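Local coordinates for putative cell adhesion protein (Bacteroides thetaiotaomicron, PDB 4DGU) that probably serves in cell adhesion as a fimbrillin-like, pilus-related protein of a gut bacterium, and binds zinc ions in the crystal, at residues Glu145-Thr157 with Leu190-Thr204. Numbering follows the deposited sequence.
Sequences EAKVELSLKNEGT and LPQKINAGEEIGTIT. With ZN (zinc ion), chain C; ZN (zinc ion), chain F.
An antiparallel strand pair in the six-stranded sheet of this fimbrillin-like protein joins 147-153 to 201-204. K147 with T204 and E149 with T202 are the hydrogen-bonded pairs, V148 with I203 and L150 with G201 the non-hydrogen-bonded ones. Regular pairing closes with S151 N to I200 O at 2.7 Å, where the N-H...O angle falls to 141°. Beyond that point the side-chain amide of Q192, from the loop just before strand 193-194, takes over. Its OE1 accepts K153 N at 2.9 Å on a lone pair, and its NE2 gives one hydrogen to K153 O at 2.8 Å, in the carbonyl plane, and the other to L190 O, which it meets from above the carbonyl plane. CG sits between the backbone N and the carbonyl carbon (chi1 56°), and from there the extended chain carries the amide to K153; three bonds, both NE2 ones close to the amide plane, hold its rotation. An alanine in place of Q192 would probably leave K153 N and O, and L190 O, without these partners and open a gap beside L152. Apolar side chains fill in beside the strands: L152 CD2 lies 3.9 Å from I194 CG1, the two side chains crossing at about a right angle, and also meets I200 CD1. The latter reaches L150 CD2 too, while I203 CD1 rests on A146 CB at 3.6 Å. I239 of the second subunit packs on L150 and I200. L190 CD1 lies against the backbone of E155 and G156. E155 OE2 binds one zinc ion at 2.1 Å together with E174; E199 OE2 binds another at 2.2 Å, with a water and E137 of the second subunit. This is antiparallel beta-sheet pairing extended by a side-chain amide that pairs with K153 N and O much as a peptide group would, within a fimbrillin-like fold of the transthyretin clan.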
loop_
_atom_site.group_PDB
_atom_site.type_symbol
_atom_site.label_atom_id
_atom_site.label_comp_id
_atom_site.label_asym_id
_atom_site.label_seq_id
_atom_site.Cartn_x
_atom_site.Cartn_y
_atom_site.Cartn_z
ATOM N N GLU A 145 20.736 -0.510 -25.362
ATOM C CA GLU A 145 20.658 0.607 -26.316
ATOM C C GLU A 145 19.209 1.106 -26.554
ATOM O O GLU A 145 18.977 1.982 -27.397
ATOM C CB GLU A 145 21.335 0.233 -27.649
ATOM C CG GLU A 145 22.848 0.042 -27.544
ATOM C CD GLU A 145 23.673 1.256 -27.143
ATOM O OE1 GLU A 145 24.017 2.065 -28.035
ATOM O OE2 GLU A 145 24.015 1.371 -25.943
ATOM N N ALA A 146 18.257 0.595 -25.769
ATOM C CA ALA A 146 16.868 1.022 -25.833
ATOM C C ALA A 146 16.704 2.456 -25.328
ATOM O O ALA A 146 17.392 2.869 -24.388
ATOM C CB ALA A 146 16.007 0.088 -25.013
ATOM N N LYS A 147 15.814 3.216 -25.973
ATOM C CA LYS A 147 15.492 4.590 -25.593
ATOM C C LYS A 147 14.294 4.545 -24.627
ATOM O O LYS A 147 13.285 3.923 -24.943
ATOM C CB LYS A 147 15.206 5.456 -26.848
ATOM C CG LYS A 147 14.915 6.939 -26.559
ATOM C CD LYS A 147 15.063 7.831 -27.794
ATOM C CE LYS A 147 13.817 7.920 -28.649
ATOM N NZ LYS A 147 14.007 8.845 -29.799
ATOM N N VAL A 148 14.438 5.156 -23.439
ATOM C CA VAL A 148 13.401 5.210 -22.411
ATOM C C VAL A 148 13.005 6.671 -22.243
ATOM O O VAL A 148 13.859 7.521 -21.970
ATOM C CB VAL A 148 13.825 4.565 -21.043
ATOM C CG1 VAL A 148 12.648 4.522 -20.064
ATOM C CG2 VAL A 148 14.410 3.162 -21.234
ATOM N N GLU A 149 11.706 6.952 -22.402
ATOM C CA GLU A 149 11.152 8.297 -22.257
ATOM C C GLU A 149 9.969 8.308 -21.295
ATOM O O GLU A 149 9.241 7.329 -21.213
ATOM C CB GLU A 149 10.688 8.828 -23.615
ATOM C CG GLU A 149 11.764 8.970 -24.676
ATOM C CD GLU A 149 11.200 9.401 -26.016
ATOM O OE1 GLU A 149 10.496 8.582 -26.656
ATOM O OE2 GLU A 149 11.434 10.567 -26.414
ATOM N N LEU A 150 9.753 9.429 -20.609
ATOM C CA LEU A 150 8.601 9.640 -19.730
ATOM C C LEU A 150 7.816 10.852 -20.201
ATOM O O LEU A 150 8.420 11.820 -20.663
ATOM C CB LEU A 150 9.022 9.858 -18.264
ATOM C CG LEU A 150 9.738 8.739 -17.550
ATOM C CD1 LEU A 150 10.161 9.200 -16.156
ATOM C CD2 LEU A 150 8.887 7.437 -17.504
ATOM N N SER A 151 6.493 10.816 -20.082
ATOM C CA SER A 151 5.646 11.948 -20.456
ATOM C C SER A 151 5.048 12.500 -19.167
ATOM O O SER A 151 4.104 11.926 -18.603
ATOM C CB SER A 151 4.580 11.552 -21.476
ATOM O OG SER A 151 3.690 12.633 -21.695
ATOM N N LEU A 152 5.675 13.579 -18.663
ATOM C CA LEU A 152 5.339 14.231 -17.400
ATOM C C LEU A 152 5.345 15.743 -17.529
ATOM O O LEU A 152 5.853 16.282 -18.503
ATOM C CB LEU A 152 6.366 13.826 -16.333
ATOM C CG LEU A 152 6.387 12.371 -15.892
ATOM C CD1 LEU A 152 7.583 12.104 -15.019
ATOM C CD2 LEU A 152 5.078 11.973 -15.180
ATOM N N LYS A 153 4.828 16.432 -16.514
ATOM C CA LYS A 153 4.826 17.883 -16.472
ATOM C C LYS A 153 6.249 18.326 -16.114
ATOM O O LYS A 153 6.883 17.778 -15.203
ATOM C CB LYS A 153 3.750 18.379 -15.505
ATOM C CG LYS A 153 2.353 18.081 -16.036
ATOM C CD LYS A 153 1.257 18.201 -14.997
ATOM C CE LYS A 153 -0.000 17.470 -15.429
ATOM N NZ LYS A 153 -0.512 17.922 -16.755
ATOM N N ASN A 154 6.782 19.270 -16.895
ATOM C CA ASN A 154 8.170 19.685 -16.806
ATOM C C ASN A 154 8.344 21.161 -16.406
ATOM O O ASN A 154 9.443 21.702 -16.555
ATOM C CB ASN A 154 8.801 19.385 -18.165
ATOM C CG ASN A 154 10.291 19.439 -18.214
ATOM O OD1 ASN A 154 10.986 18.777 -17.452
ATOM N ND2 ASN A 154 10.805 20.239 -19.129
ATOM N N GLU A 155 7.290 21.807 -15.858
ATOM C CA GLU A 155 7.381 23.201 -15.387
ATOM C C GLU A 155 6.718 23.371 -14.043
ATOM O O GLU A 155 5.622 22.876 -13.814
ATOM C CB GLU A 155 6.781 24.220 -16.372
ATOM C CG GLU A 155 7.676 24.577 -17.542
ATOM C CD GLU A 155 7.553 23.629 -18.717
ATOM O OE1 GLU A 155 6.441 23.091 -18.936
ATOM O OE2 GLU A 155 8.565 23.442 -19.432
ATOM N N GLY A 156 7.402 24.067 -13.152
ATOM C CA GLY A 156 6.909 24.302 -11.807
ATOM C C GLY A 156 7.458 25.556 -11.184
ATOM O O GLY A 156 8.194 26.312 -11.813
ATOM N N THR A 157 7.135 25.746 -9.915
ATOM C CA THR A 157 7.577 26.881 -9.130
ATOM C C THR A 157 8.317 26.374 -7.901
ATOM O O THR A 157 7.830 25.472 -7.235
ATOM C CB THR A 157 6.362 27.759 -8.786
ATOM O OG1 THR A 157 5.793 28.221 -10.012
ATOM C CG2 THR A 157 6.720 28.974 -7.927
ATOM N N LEU A 190 10.204 16.859 -11.894
ATOM C CA LEU A 190 9.657 17.712 -10.856
ATOM C C LEU A 190 8.599 16.949 -10.061
ATOM O O LEU A 190 7.937 16.092 -10.655
ATOM C CB LEU A 190 9.093 19.015 -11.437
ATOM C CG LEU A 190 10.049 19.905 -12.249
ATOM C CD1 LEU A 190 9.308 21.068 -12.856
ATOM C CD2 LEU A 190 11.218 20.432 -11.391
ATOM N N PRO A 191 8.479 17.180 -8.715
ATOM C CA PRO A 191 7.450 16.457 -7.925
ATOM C C PRO A 191 6.034 16.694 -8.443
ATOM O O PRO A 191 5.617 17.824 -8.671
ATOM C CB PRO A 191 7.606 17.033 -6.516
ATOM C CG PRO A 191 8.927 17.697 -6.497
ATOM C CD PRO A 191 9.225 18.146 -7.876
ATOM N N GLN A 192 5.310 15.600 -8.662
ATOM C CA GLN A 192 3.951 15.568 -9.182
ATOM C C GLN A 192 3.324 14.218 -8.909
ATOM O O GLN A 192 4.036 13.241 -8.657
ATOM C CB GLN A 192 3.938 15.856 -10.698
ATOM C CG GLN A 192 4.818 14.914 -11.523
ATOM C CD GLN A 192 5.128 15.461 -12.886
ATOM O OE1 GLN A 192 4.358 15.327 -13.821
ATOM N NE2 GLN A 192 6.263 16.096 -13.031
ATOM N N LYS A 193 1.998 14.152 -9.015
ATOM C CA LYS A 193 1.268 12.924 -8.851
ATOM C C LYS A 193 1.209 12.163 -10.175
ATOM O O LYS A 193 0.836 12.717 -11.211
ATOM C CB LYS A 193 -0.149 13.202 -8.302
ATOM C CG LYS A 193 -1.064 11.974 -8.255
ATOM C CD LYS A 193 -1.466 11.621 -6.846
ATOM C CE LYS A 193 -2.297 10.361 -6.797
ATOM N NZ LYS A 193 -3.725 10.579 -7.206
ATOM N N ILE A 194 1.550 10.870 -10.114
ATOM C CA ILE A 194 1.404 9.934 -11.238
ATOM C C ILE A 194 0.274 8.997 -10.828
ATOM O O ILE A 194 0.340 8.419 -9.748
ATOM C CB ILE A 194 2.714 9.169 -11.565
ATOM C CG1 ILE A 194 3.862 10.115 -11.991
ATOM C CG2 ILE A 194 2.441 8.092 -12.632
ATOM C CD1 ILE A 194 5.224 9.459 -11.952
ATOM N N ASN A 195 -0.764 8.883 -11.647
ATOM C CA ASN A 195 -1.903 7.996 -11.353
ATOM C C ASN A 195 -1.629 6.547 -11.766
ATOM O O ASN A 195 -0.881 6.301 -12.719
ATOM C CB ASN A 195 -3.168 8.486 -12.060
ATOM C CG ASN A 195 -3.536 9.906 -11.720
ATOM O OD1 ASN A 195 -3.560 10.321 -10.557
ATOM N ND2 ASN A 195 -3.829 10.681 -12.741
ATOM N N ALA A 196 -2.251 5.596 -11.047
ATOM C CA ALA A 196 -2.202 4.154 -11.332
ATOM C C ALA A 196 -2.726 3.908 -12.730
ATOM O O ALA A 196 -3.744 4.498 -13.133
ATOM C CB ALA A 196 -3.020 3.390 -10.314
ATOM N N GLY A 197 -1.954 3.150 -13.507
ATOM C CA GLY A 197 -2.286 2.844 -14.894
ATOM C C GLY A 197 -2.051 3.979 -15.881
ATOM O O GLY A 197 -2.461 3.875 -17.045
ATOM N N GLU A 198 -1.415 5.078 -15.444
ATOM C CA GLU A 198 -1.135 6.224 -16.321
ATOM C C GLU A 198 0.014 5.802 -17.234
ATOM O O GLU A 198 1.065 5.371 -16.747
ATOM C CB GLU A 198 -0.819 7.503 -15.499
ATOM C CG GLU A 198 -1.029 8.836 -16.217
ATOM C CD GLU A 198 -0.848 10.121 -15.401
ATOM O OE1 GLU A 198 -0.686 10.057 -14.158
ATOM O OE2 GLU A 198 -0.893 11.211 -16.020
ATOM N N GLU A 199 -0.228 5.842 -18.553
ATOM C CA GLU A 199 0.721 5.407 -19.581
ATOM C C GLU A 199 1.714 6.508 -19.873
ATOM O O GLU A 199 1.739 7.050 -20.976
ATOM C CB GLU A 199 -0.025 4.985 -20.851
ATOM C CG GLU A 199 -1.175 4.036 -20.572
ATOM C CD GLU A 199 -1.986 3.636 -21.782
ATOM O OE1 GLU A 199 -1.531 3.893 -22.916
ATOM O OE2 GLU A 199 -3.097 3.093 -21.600
ATOM N N ILE A 200 2.568 6.808 -18.893
ATOM C CA ILE A 200 3.536 7.886 -18.967
ATOM C C ILE A 200 4.827 7.489 -19.693
ATOM O O ILE A 200 5.469 8.356 -20.277
ATOM C CB ILE A 200 3.836 8.508 -17.568
ATOM C CG1 ILE A 200 4.385 7.494 -16.572
ATOM C CG2 ILE A 200 2.606 9.204 -17.002
ATOM C CD1 ILE A 200 5.399 8.099 -15.583
ATOM N N GLY A 201 5.186 6.221 -19.681
ATOM C CA GLY A 201 6.436 5.789 -20.275
ATOM C C GLY A 201 6.369 5.043 -21.585
ATOM O O GLY A 201 5.341 4.463 -21.958
ATOM N N THR A 202 7.494 5.093 -22.299
ATOM C CA THR A 202 7.718 4.410 -23.568
ATOM C C THR A 202 9.153 3.930 -23.631
ATOM O O THR A 202 10.058 4.603 -23.148
ATOM C CB THR A 202 7.366 5.268 -24.824
ATOM O OG1 THR A 202 7.967 6.561 -24.750
ATOM C CG2 THR A 202 5.888 5.422 -25.049
ATOM N N ILE A 203 9.342 2.744 -24.213
ATOM C CA ILE A 203 10.642 2.149 -24.469
ATOM C C ILE A 203 10.688 1.839 -25.975
ATOM O O ILE A 203 9.799 1.156 -26.501
ATOM C CB ILE A 203 11.033 0.945 -23.560
ATOM C CG1 ILE A 203 12.418 0.391 -23.947
ATOM C CG2 ILE A 203 9.961 -0.148 -23.517
ATOM C CD1 ILE A 203 13.145 -0.257 -22.887
ATOM N N THR A 204 11.691 2.405 -26.659
ATOM C CA THR A 204 11.907 2.250 -28.085
ATOM C C THR A 204 13.236 1.518 -28.316
ATOM O O THR A 204 14.283 1.944 -27.826
ATOM C CB THR A 204 11.860 3.628 -28.777
ATOM O OG1 THR A 204 10.656 4.301 -28.413
ATOM C CG2 THR A 204 11.964 3.534 -30.297
HETATM ZN ZN ZN C . 7.668 22.854 -21.259
HETATM ZN ZN ZN F . -3.596 1.476 -22.980
HETATM O O HOH W 1 -2.002 0.062 -23.807
#